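Local structure of tubulin-specific chaperone, putative (Trypanosoma brucei, 4B6M) at residues D10-C14 against V40-E44. The protein probably binds alpha-tubulin and microtubule plus ends as tubulin-binding cofactor B, a tubulin chaperone of which this chain is the CAP-Gly domain. Coordinates in Å, arbitrary orientation, origin at the centre of the assembly. Numbering follows the deposited sequence.
Sequences DRCLC and VEFDE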
loop_
_atom_site.group_PDB
_atom_site.type_symbol
_atom_site.label_atom_id
_atom_site.label_comp_id
_atom_site.label_asym_id
_atom_site.label_seq_id
_atom_site.Cartn_x
_atom_site.Cartn_y
_atom_site.Cartn_z
ATOM N N ASP A 10 0.890 -8.912 4.193
ATOM C CA ASP A 10 1.209 -8.306 5.497
ATOM C C ASP A 10 0.224 -7.203 5.871
ATOM O O ASP A 10 -0.225 -6.454 4.997
ATOM C CB ASP A 10 2.611 -7.686 5.503
ATOM C CG ASP A 10 3.694 -8.705 5.685
ATOM O OD1 ASP A 10 3.376 -9.871 6.015
ATOM O OD2 ASP A 10 4.867 -8.328 5.492
ATOM N N ARG A 11 -0.106 -7.086 7.158
ATOM C CA ARG A 11 -0.830 -5.916 7.644
ATOM C C ARG A 11 0.149 -4.832 8.049
ATOM O O ARG A 11 1.276 -5.129 8.496
ATOM C CB ARG A 11 -1.765 -6.285 8.812
ATOM C CG ARG A 11 -2.900 -7.215 8.355
ATOM C CD ARG A 11 -3.966 -6.432 7.580
ATOM N NE ARG A 11 -4.653 -5.493 8.458
ATOM C CZ ARG A 11 -5.588 -4.634 8.072
ATOM N NH1 ARG A 11 -5.934 -4.562 6.786
ATOM N NH2 ARG A 11 -6.154 -3.818 8.965
ATOM N N CYS A 12 -0.267 -3.581 7.920
ATOM C CA CYS A 12 0.646 -2.458 8.123
ATOM C C CYS A 12 -0.007 -1.166 8.571
ATOM O O CYS A 12 -1.212 -0.956 8.362
ATOM C CB CYS A 12 1.488 -2.250 6.846
ATOM S SG CYS A 12 0.506 -1.816 5.368
ATOM N N LEU A 13 0.798 -0.308 9.190
ATOM C CA LEU A 13 0.462 1.081 9.401
ATOM C C LEU A 13 1.459 1.863 8.590
ATOM O O LEU A 13 2.670 1.610 8.678
ATOM C CB LEU A 13 0.621 1.496 10.871
ATOM C CG LEU A 13 -0.410 1.034 11.899
ATOM C CD1 LEU A 13 0.031 1.500 13.294
ATOM C CD2 LEU A 13 -1.806 1.539 11.593
ATOM N N CYS A 14 0.951 2.812 7.829
ATOM C CA CYS A 14 1.744 3.557 6.858
ATOM C C CYS A 14 1.755 5.041 7.136
ATOM O O CYS A 14 0.720 5.649 7.392
ATOM C CB CYS A 14 1.162 3.367 5.462
ATOM S SG CYS A 14 1.154 1.672 4.888
ATOM N N VAL A 40 -0.153 -0.735 -1.308
ATOM C CA VAL A 40 -0.979 -0.979 -0.116
ATOM C C VAL A 40 -2.441 -0.727 -0.433
ATOM O O VAL A 40 -2.777 0.255 -1.104
ATOM C CB VAL A 40 -0.543 -0.082 1.069
ATOM C CG1 VAL A 40 -1.510 -0.224 2.236
ATOM C CG2 VAL A 40 0.869 -0.415 1.519
ATOM N N GLU A 41 -3.317 -1.616 0.046
ATOM C CA GLU A 41 -4.740 -1.326 0.046
ATOM C C GLU A 41 -5.142 -0.933 1.459
ATOM O O GLU A 41 -5.058 -1.737 2.411
ATOM C CB GLU A 41 -5.548 -2.535 -0.410
ATOM C CG GLU A 41 -7.032 -2.266 -0.371
ATOM C CD GLU A 41 -7.853 -3.448 -0.849
ATOM O OE1 GLU A 41 -7.262 -4.474 -1.259
ATOM O OE2 GLU A 41 -9.082 -3.339 -0.790
ATOM N N PHE A 42 -5.581 0.306 1.604
ATOM C CA PHE A 42 -5.989 0.813 2.902
ATOM C C PHE A 42 -7.384 0.356 3.273
ATOM O O PHE A 42 -8.213 0.053 2.399
ATOM C CB PHE A 42 -5.876 2.336 2.925
ATOM C CG PHE A 42 -4.473 2.817 2.728
ATOM C CD1 PHE A 42 -3.566 2.719 3.774
ATOM C CD2 PHE A 42 -4.039 3.322 1.504
ATOM C CE1 PHE A 42 -2.254 3.121 3.616
ATOM C CE2 PHE A 42 -2.724 3.752 1.343
ATOM C CZ PHE A 42 -1.825 3.638 2.402
ATOM N N ASP A 43 -7.631 0.299 4.583
ATOM C CA ASP A 43 -8.944 -0.040 5.075
ATOM C C ASP A 43 -9.949 1.071 4.820
ATOM O O ASP A 43 -11.125 0.794 4.540
ATOM C CB ASP A 43 -8.883 -0.324 6.566
ATOM C CG ASP A 43 -8.167 -1.615 6.901
ATOM O OD1 ASP A 43 -7.610 -2.293 6.014
ATOM O OD2 ASP A 43 -8.134 -1.952 8.106
ATOM N N GLU A 44 -9.477 2.313 4.898
ATOM C CA GLU A 44 -10.260 3.529 4.761
ATOM C C GLU A 44 -9.807 4.252 3.487
ATOM O O GLU A 44 -8.715 3.987 2.981
ATOM C CB GLU A 44 -10.068 4.398 6.010
ATOM C CG GLU A 44 -10.457 3.591 7.249
ATOM C CD GLU A 44 -10.712 4.383 8.529
ATOM O OE1 GLU A 44 -10.851 5.610 8.482
ATOM O OE2 GLU A 44 -10.825 3.727 9.588
#
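Arg11 and Asp43 form a two-pronged, end-on salt bridge. Arg11 NH1 donates to Asp43 OD1 at 2.9 Å, and Arg11 NH2 donates to Asp43 OD2 at 2.9 Å. Both bonds are close to linear, and both carboxylate oxygens accept. Arg11 NE donates to the carbonyl of Phe79, and NH1, already bonded to Asp43, also hydrogen-bonds Ser22 OG. Arg11 thus ties the C-terminal tail and strand 19-26 to the loop that follows strand 36-42. Glu41 takes no part; its OE1 forms a salt bridge with Arg24.

The rest of the contact is apolar and buried. Cys12 SG lies 4.1 Å from Val40 CG1, and Cys14 SG lies 4.0 Å from Val40 CG2. Cys14 CB meets the edge of the Phe42 ring, 3.9 Å from Phe42 CE1. Cys14 SG lies 5.1 Å from the centroid of the Phe42 ring, oblique to it, a sulfur-aromatic contact.

No backbone hydrogen bonds join the segments. The axes of strands 11-14 and 40-42 cross at 81° and come within 8.9 Å, as in the curled, SH3-like barrel of CAP-Gly domains. Strand 19-26 lies between them in sheet order; strand 74-76 flanks 11-14, and strand 66-69 flanks 36-42, with Val74 and Leu69 adding to the core.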